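Local coordinates for tubulin-like protein CetZ1 (Haloferax volcanii, PDB 4B46) that binds GTP as a tubulin-like cytoskeletal GTPase that controls archaeal cell shape and is essential for forming rod-shaped, efficiently swimming cells, at residues F8-A11 / G12-V16; S39-A42 / D43-L47; S178-G181 / G182-E185. All coordinates share one frame; numbering follows the deposited sequence.

Interaction 1: F8-A11 / G12-V16. With GDP (guanosine-5'-diphosphate), chain B.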
loop_
_atom_site.group_PDB
_atom_site.type_symbol
_atom_site.label_atom_id
_atom_site.label_comp_id
_atom_site.label_asym_id
_atom_site.label_seq_id
_atom_site.Cartn_x
_atom_site.Cartn_y
_atom_site.Cartn_z
ATOM N N PHE A 8 3.322 3.345 -10.273
ATOM C CA PHE A 8 2.798 3.272 -11.637
ATOM C C PHE A 8 1.714 4.330 -11.814
ATOM O O PHE A 8 0.744 4.357 -11.055
ATOM C CB PHE A 8 2.224 1.876 -11.922
ATOM C CG PHE A 8 2.615 1.320 -13.274
ATOM C CD1 PHE A 8 2.155 1.907 -14.440
ATOM C CD2 PHE A 8 3.439 0.216 -13.372
ATOM C CE1 PHE A 8 2.508 1.398 -15.686
ATOM C CE2 PHE A 8 3.804 -0.298 -14.615
ATOM C CZ PHE A 8 3.335 0.298 -15.773
ATOM N N GLY A 9 1.877 5.205 -12.808
ATOM C CA GLY A 9 0.943 6.308 -12.981
ATOM C C GLY A 9 1.300 7.462 -12.055
ATOM O O GLY A 9 2.240 7.369 -11.261
ATOM N N GLN A 10 0.541 8.547 -12.133
ATOM C CA GLN A 10 0.886 9.751 -11.389
ATOM C C GLN A 10 0.764 9.598 -9.866
ATOM O O GLN A 10 1.651 10.021 -9.123
ATOM C CB GLN A 10 0.065 10.952 -11.885
ATOM C CG GLN A 10 0.443 12.238 -11.183
ATOM C CD GLN A 10 -0.449 13.398 -11.553
ATOM O OE1 GLN A 10 -1.515 13.218 -12.132
ATOM N NE2 GLN A 10 -0.014 14.599 -11.216
ATOM N N ALA A 11 -0.331 9.003 -9.408
ATOM C CA ALA A 11 -0.551 8.768 -7.975
ATOM C C ALA A 11 0.496 7.823 -7.377
ATOM O O ALA A 11 1.103 8.125 -6.351
ATOM C CB ALA A 11 -1.947 8.207 -7.737
ATOM N N GLY A 12 0.685 6.675 -8.018
ATOM C CA GLY A 12 1.679 5.709 -7.583
ATOM C C GLY A 12 3.051 6.340 -7.480
ATOM O O GLY A 12 3.786 6.090 -6.526
ATOM N N GLY A 13 3.386 7.176 -8.461
ATOM C CA GLY A 13 4.651 7.880 -8.478
ATOM C C GLY A 13 4.829 8.809 -7.290
ATOM O O GLY A 13 5.890 8.822 -6.652
ATOM N N LYS A 14 3.796 9.594 -6.994
ATOM C CA LYS A 14 3.859 10.559 -5.897
ATOM C C LYS A 14 3.940 9.851 -4.541
ATOM O O LYS A 14 4.624 10.306 -3.621
ATOM C CB LYS A 14 2.655 11.512 -5.941
ATOM C CG LYS A 14 2.688 12.483 -7.124
ATOM C CD LYS A 14 1.347 13.167 -7.333
ATOM C CE LYS A 14 0.951 14.014 -6.140
ATOM N NZ LYS A 14 -0.397 14.641 -6.332
ATOM N N VAL A 15 3.242 8.736 -4.419
ATOM C CA VAL A 15 3.257 7.985 -3.168
ATOM C C VAL A 15 4.628 7.349 -2.919
ATOM O O VAL A 15 5.169 7.451 -1.813
ATOM C CB VAL A 15 2.113 6.952 -3.127
ATOM C CG1 VAL A 15 2.274 5.985 -1.927
ATOM C CG2 VAL A 15 0.766 7.693 -3.070
ATOM N N VAL A 16 5.198 6.726 -3.948
ATOM C CA VAL A 16 6.536 6.149 -3.833
ATOM C C VAL A 16 7.578 7.226 -3.545
ATOM O O VAL A 16 8.466 7.031 -2.707
ATOM C CB VAL A 16 6.924 5.315 -5.066
ATOM C CG1 VAL A 16 8.413 4.879 -4.989
ATOM C CG2 VAL A 16 6.030 4.091 -5.156
HETATM P PB GDP B . -2.767 7.594 -14.109
HETATM O O1B GDP B . -3.404 7.546 -15.468
HETATM O O2B GDP B . -1.456 8.346 -14.114
HETATM O O3B GDP B . -2.590 6.178 -13.625
HETATM O O3A GDP B . -3.836 8.370 -13.207
HETATM P PA GDP B . -3.498 9.076 -11.813
HETATM O O1A GDP B . -2.482 8.314 -11.032
HETATM O O2A GDP B . -3.108 10.508 -12.049
HETATM O "O5'" GDP B . -4.951 9.032 -11.108
HETATM C "C5'" GDP B . -5.518 7.747 -10.844
HETATM C "C4'" GDP B . -6.327 7.809 -9.562
HETATM O "O4'" GDP B . -5.462 7.990 -8.454
HETATM C "C3'" GDP B . -7.222 9.032 -9.510
HETATM O "O3'" GDP B . -8.469 8.687 -10.097
HETATM C "C2'" GDP B . -7.344 9.348 -8.027
HETATM O "O2'" GDP B . -8.320 8.504 -7.413
HETATM C "C1'" GDP B . -6.052 8.851 -7.454
HETATM N N9 GDP B . -4.990 9.841 -7.232
HETATM C C8 GDP B . -4.450 10.685 -8.136
HETATM N N7 GDP B . -3.426 11.382 -7.576
HETATM C C5 GDP B . -3.289 10.944 -6.299
HETATM C C6 GDP B . -2.400 11.225 -5.152
HETATM O O6 GDP B . -1.480 12.083 -5.225
HETATM N N1 GDP B . -2.618 10.538 -4.024
HETATM C C2 GDP B . -3.590 9.617 -3.894
HETATM N N2 GDP B . -3.738 8.986 -2.706
HETATM N N3 GDP B . -4.434 9.300 -4.901
HETATM C C4 GDP B . -4.320 9.920 -6.094
HETATM O O HOH W 1 -1.313 5.724 -10.223
#
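Gly9 and Gly13 close the first turn of helix 9-26 directly after strand 3-8, in a glycine-rich strand-turn-helix that fits the GxGxxG pattern of Rossmann-type folds. Along the later half, Gly12 comes first: its N donates to a water at 3.1 Å, and this water donates in turn to Phe8 O and to GDP O1A. The same phosphate oxygen receives Ala11 N at 2.8 Å, while Gln10 N donates to GDP O2B. A CB on Gly12 would collide with Phe8 N, and one on Gly9 with GDP O3B. Gly13 N then reaches Gly9 O at 3.0 Å. Lys14 N bonds Gln10 O, and its side chain runs beside that of Gln10, pointing the same way, with CG 3.3 Å from Gln10 O. The chain bends at chi3 (62°), which brings NZ to hydrogen-bond GDP O6 at 3.0 Å, although the position of NZ is not fully certain. A leucine here would probably leave guanine O6 without its lysine donor. Val15 N bonds Ala11 O at 2.9 Å, and the methyl Val15 CG2 touches that same Ala11 O at 3.3 Å. Val16 N continues the helix on Gly12 O at 3.0 Å.

Interaction 2: S39-A42 / D43-L47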
loop_
_atom_site.group_PDB
_atom_site.type_symbol
_atom_site.label_atom_id
_atom_site.label_comp_id
_atom_site.label_asym_id
_atom_site.label_seq_id
_atom_site.Cartn_x
_atom_site.Cartn_y
_atom_site.Cartn_z
ATOM N N SER A 39 3.362 7.296 -18.428
ATOM C CA SER A 39 3.299 7.570 -19.859
ATOM C C SER A 39 3.209 9.065 -20.068
ATOM O O SER A 39 3.174 9.549 -21.202
ATOM C CB SER A 39 2.079 6.892 -20.480
ATOM O OG SER A 39 0.888 7.309 -19.834
ATOM N N ALA A 40 3.159 9.797 -18.961
ATOM C CA ALA A 40 3.081 11.249 -19.009
ATOM C C ALA A 40 4.409 11.797 -18.534
ATOM O O ALA A 40 4.804 11.576 -17.386
ATOM C CB ALA A 40 1.918 11.773 -18.130
ATOM N N LYS A 41 5.103 12.495 -19.429
ATOM C CA LYS A 41 6.463 12.949 -19.174
ATOM C C LYS A 41 6.526 13.989 -18.065
ATOM O O LYS A 41 7.420 13.950 -17.218
ATOM C CB LYS A 41 7.090 13.504 -20.455
ATOM C CG LYS A 41 8.543 13.910 -20.301
ATOM C CD LYS A 41 9.221 14.033 -21.661
ATOM C CE LYS A 41 10.666 14.513 -21.537
ATOM N NZ LYS A 41 10.752 15.986 -21.324
ATOM N N ALA A 42 5.569 14.910 -18.067
ATOM C CA ALA A 42 5.533 15.963 -17.062
ATOM C C ALA A 42 5.447 15.411 -15.628
ATOM O O ALA A 42 6.026 15.988 -14.714
ATOM C CB ALA A 42 4.386 16.917 -17.338
ATOM N N ASP A 43 4.730 14.303 -15.439
ATOM C CA ASP A 43 4.600 13.675 -14.118
ATOM C C ASP A 43 5.942 13.200 -13.584
ATOM O O ASP A 43 6.256 13.403 -12.412
ATOM C CB ASP A 43 3.631 12.482 -14.159
ATOM C CG ASP A 43 2.208 12.892 -14.500
ATOM O OD1 ASP A 43 1.962 14.105 -14.646
ATOM O OD2 ASP A 43 1.335 12.008 -14.626
ATOM N N LEU A 44 6.737 12.572 -14.448
ATOM C CA LEU A 44 8.028 12.034 -14.035
ATOM C C LEU A 44 9.006 13.139 -13.668
ATOM O O LEU A 44 9.805 12.978 -12.754
ATOM C CB LEU A 44 8.621 11.140 -15.127
ATOM C CG LEU A 44 7.848 9.852 -15.421
ATOM C CD1 LEU A 44 8.464 9.162 -16.633
ATOM C CD2 LEU A 44 7.853 8.915 -14.198
ATOM N N LEU A 45 8.937 14.259 -14.383
ATOM C CA LEU A 45 9.792 15.407 -14.103
ATOM C C LEU A 45 9.481 16.031 -12.745
ATOM O O LEU A 45 10.348 16.630 -12.115
ATOM C CB LEU A 45 9.632 16.469 -15.197
ATOM C CG LEU A 45 10.113 16.105 -16.600
ATOM C CD1 LEU A 45 9.743 17.212 -17.583
ATOM C CD2 LEU A 45 11.616 15.868 -16.604
ATOM N N GLY A 46 8.239 15.891 -12.300
ATOM C CA GLY A 46 7.812 16.477 -11.044
ATOM C C GLY A 46 8.265 15.730 -9.802
ATOM O O GLY A 46 8.163 16.249 -8.693
ATOM N N LEU A 47 8.766 14.513 -9.974
ATOM C CA LEU A 47 9.213 13.733 -8.827
ATOM C C LEU A 47 10.490 14.327 -8.266
ATOM O O LEU A 47 11.238 14.993 -8.979
ATOM C CB LEU A 47 9.416 12.274 -9.205
ATOM C CG LEU A 47 8.150 11.623 -9.746
ATOM C CD1 LEU A 47 8.464 10.245 -10.292
ATOM C CD2 LEU A 47 7.074 11.552 -8.659
#
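Ala40 and Asp43 face each other across the first turn of helix 41-45, the short helix of a beta-alpha-beta unit between strands 31-38 and 55-57. Ala40 occupies the N-cap position. Its methyl lies over the face of the Asp43 carboxylate, above the OD2 side, CB being 3.6 Å from OD2 and 3.8 Å from CG. Asp43 CG stands anti to the carbonyl carbon (chi1 -64°), which swings the carboxylate back toward the start of the helix. There OD2 accepts a weak hydrogen bond from Asn38 ND2, while Asn38 OD1 receives Ala40 N, so one asparagine amide joins both residues. Lys41 and Leu45 cross obliquely one turn apart on the exposed side, the long lysine passing NZ within 4.1 Å of Leu45 CD1. Leu44 turns the other way, packing on Ala36 of strand 31-38 and Leu57 of strand 55-57. Several of the backbone bonds of this short helix are weak, among them those from Asp43 N to Ala40 O and from Gly46 N to Ala42 O. A straighter bond runs from Leu45 N to Lys41 O at 3.2 Å, and Leu45 CG sits 3.5 Å from that same oxygen.

Interaction 3: S178-G181 / G182-E185. With GDP (guanosine-5'-diphosphate), chain B.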
loop_
_atom_site.group_PDB
_atom_site.type_symbol
_atom_site.label_atom_id
_atom_site.label_comp_id
_atom_site.label_asym_id
_atom_site.label_seq_id
_atom_site.Cartn_x
_atom_site.Cartn_y
_atom_site.Cartn_z
ATOM N N SER A 178 -8.447 21.908 -1.724
ATOM C CA SER A 178 -8.241 21.691 -3.140
ATOM C C SER A 178 -7.957 20.209 -3.369
ATOM O O SER A 178 -7.624 19.475 -2.431
ATOM C CB SER A 178 -7.060 22.521 -3.627
ATOM O OG SER A 178 -5.834 21.948 -3.197
ATOM N N VAL A 179 -8.092 19.776 -4.617
ATOM C CA VAL A 179 -7.809 18.395 -4.984
ATOM C C VAL A 179 -6.384 18.009 -4.619
ATOM O O VAL A 179 -6.154 16.988 -3.959
ATOM C CB VAL A 179 -8.006 18.162 -6.496
ATOM C CG1 VAL A 179 -7.336 16.862 -6.929
ATOM C CG2 VAL A 179 -9.481 18.163 -6.858
ATOM N N GLN A 180 -5.434 18.840 -5.041
ATOM C CA GLN A 180 -4.025 18.535 -4.863
ATOM C C GLN A 180 -3.605 18.646 -3.400
ATOM O O GLN A 180 -2.795 17.850 -2.922
ATOM C CB GLN A 180 -3.169 19.451 -5.738
ATOM C CG GLN A 180 -1.716 18.988 -5.847
ATOM C CD GLN A 180 -1.607 17.523 -6.271
ATOM O OE1 GLN A 180 -0.955 16.726 -5.592
ATOM N NE2 GLN A 180 -2.254 17.162 -7.388
ATOM N N GLY A 181 -4.174 19.623 -2.696
ATOM C CA GLY A 181 -3.913 19.804 -1.277
ATOM C C GLY A 181 -4.399 18.601 -0.497
ATOM O O GLY A 181 -3.758 18.167 0.461
ATOM N N GLY A 182 -5.534 18.057 -0.924
ATOM C CA GLY A 182 -6.091 16.864 -0.322
ATOM C C GLY A 182 -5.174 15.671 -0.514
ATOM O O GLY A 182 -4.946 14.904 0.422
ATOM N N TYR A 183 -4.643 15.518 -1.728
ATOM C CA TYR A 183 -3.743 14.405 -2.034
ATOM C C TYR A 183 -2.452 14.465 -1.221
ATOM O O TYR A 183 -1.939 13.430 -0.801
ATOM C CB TYR A 183 -3.429 14.320 -3.535
ATOM C CG TYR A 183 -4.581 13.809 -4.381
ATOM C CD1 TYR A 183 -5.427 12.817 -3.906
ATOM C CD2 TYR A 183 -4.823 14.324 -5.651
ATOM C CE1 TYR A 183 -6.479 12.343 -4.673
ATOM C CE2 TYR A 183 -5.871 13.851 -6.426
ATOM C CZ TYR A 183 -6.699 12.865 -5.923
ATOM O OH TYR A 183 -7.749 12.392 -6.675
ATOM N N ASP A 184 -1.933 15.672 -0.995
ATOM C CA ASP A 184 -0.722 15.828 -0.183
ATOM C C ASP A 184 -0.922 15.292 1.230
ATOM O O ASP A 184 -0.043 14.636 1.785
ATOM C CB ASP A 184 -0.289 17.294 -0.101
ATOM C CG ASP A 184 0.300 17.805 -1.400
ATOM O OD1 ASP A 184 0.589 16.976 -2.291
ATOM O OD2 ASP A 184 0.461 19.041 -1.529
ATOM N N GLU A 185 -2.078 15.580 1.816
ATOM C CA GLU A 185 -2.355 15.102 3.162
ATOM C C GLU A 185 -2.672 13.623 3.143
ATOM O O GLU A 185 -2.210 12.882 4.009
ATOM C CB GLU A 185 -3.472 15.920 3.822
ATOM C CG GLU A 185 -3.082 17.377 3.972
ATOM C CD GLU A 185 -4.214 18.257 4.467
ATOM O OE1 GLU A 185 -5.319 17.735 4.732
ATOM O OE2 GLU A 185 -3.993 19.479 4.586
HETATM P PB GDP B . -2.767 7.594 -14.109
HETATM O O1B GDP B . -3.404 7.546 -15.468
HETATM O O2B GDP B . -1.456 8.346 -14.114
HETATM O O3B GDP B . -2.590 6.178 -13.625
HETATM O O3A GDP B . -3.836 8.370 -13.207
HETATM P PA GDP B . -3.498 9.076 -11.813
HETATM O O1A GDP B . -2.482 8.314 -11.032
HETATM O O2A GDP B . -3.108 10.508 -12.049
HETATM O "O5'" GDP B . -4.951 9.032 -11.108
HETATM C "C5'" GDP B . -5.518 7.747 -10.844
HETATM C "C4'" GDP B . -6.327 7.809 -9.562
HETATM O "O4'" GDP B . -5.462 7.990 -8.454
HETATM C "C3'" GDP B . -7.222 9.032 -9.510
HETATM O "O3'" GDP B . -8.469 8.687 -10.097
HETATM C "C2'" GDP B . -7.344 9.348 -8.027
HETATM O "O2'" GDP B . -8.320 8.504 -7.413
HETATM C "C1'" GDP B . -6.052 8.851 -7.454
HETATM N N9 GDP B . -4.990 9.841 -7.232
HETATM C C8 GDP B . -4.450 10.685 -8.136
HETATM N N7 GDP B . -3.426 11.382 -7.576
HETATM C C5 GDP B . -3.289 10.944 -6.299
HETATM C C6 GDP B . -2.400 11.225 -5.152
HETATM O O6 GDP B . -1.480 12.083 -5.225
HETATM N N1 GDP B . -2.618 10.538 -4.024
HETATM C C2 GDP B . -3.590 9.617 -3.894
HETATM N N2 GDP B . -3.738 8.986 -2.706
HETATM N N3 GDP B . -4.434 9.300 -4.901
HETATM C C4 GDP B . -4.320 9.920 -6.094
#
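Tyr183 is held between Val179, one turn earlier in helix 179-198, and the guanine of GDP. One face of its ring covers the base: GDP C5 lies 3.5 Å above the ring plane, over its centre. The hydroxyl end reaches the sugar, with Tyr183 OH 3.4 Å from GDP C2', so the one side chain spans from base to ribose. Across the opposite face comes the backbone oxygen Val179 O, 3.4 Å from Tyr183 CD2. That oxygen also accepts Tyr183 N, and it thereby fixes the backbone from which the ring springs while touching the ring itself. The valine side chain runs alongside the tyrosine in the same direction, bringing CG1 to 3.4 Å from Tyr183 CE2. With CG anti to the carbonyl carbon (chi1 -73°), the ring leans back along the first turn toward Val179.

Farther out, Gln180 NE2 comes to the ring edge near its plane, the amide turned 57° against the ring. Backbone bonds from Gly182 N to Ser178 O and from Asp184 N to Gln180 O wind the turn, and a weak one joins Glu185 N to Gly181 O. The start of the helix is secured by Ser178, the N-cap, whose OG accepts Gly181 N at 2.9 Å. A CB on Gly181 would clash with that hydroxyl oxygen, and one on Gly182 would be tight against Ser178 O. Outside the helix, Glu142 and Asn169, both GTP-binding residues, touch Tyr183, and Asn187 on the same helix hydrogen-bonds the nucleotide through OD1. An aromatic face laid on the guanine from the start of the long central helix is characteristic of the nucleotide site of the tubulin/FtsZ fold.

How the interactions relate
The three contacts follow one another along the chain, each at the N-terminal end of a helix. Interactions 1 and 2 belong to the GTPase domain and to successive beta-alpha-beta units sharing strand 31-38; their centres are about 10 Å apart, and they touch where Gln10 CB meets Asp43 OD2. Interaction 3 opens helix 179-198, the long helix that follows strand 163-168, its centre about 14 Å from that of interaction 1; the two meet where Lys14 NZ lies 4.1 Å from Tyr183 CB. Residues 8-16 bond phosphate oxygens and, less surely, guanine O6, residues 178-185 cover the base face and ribose. Interactions 2 and 3, centres about 18 Å apart, do not touch. GDP thus lies between helices 9-26 and 179-198.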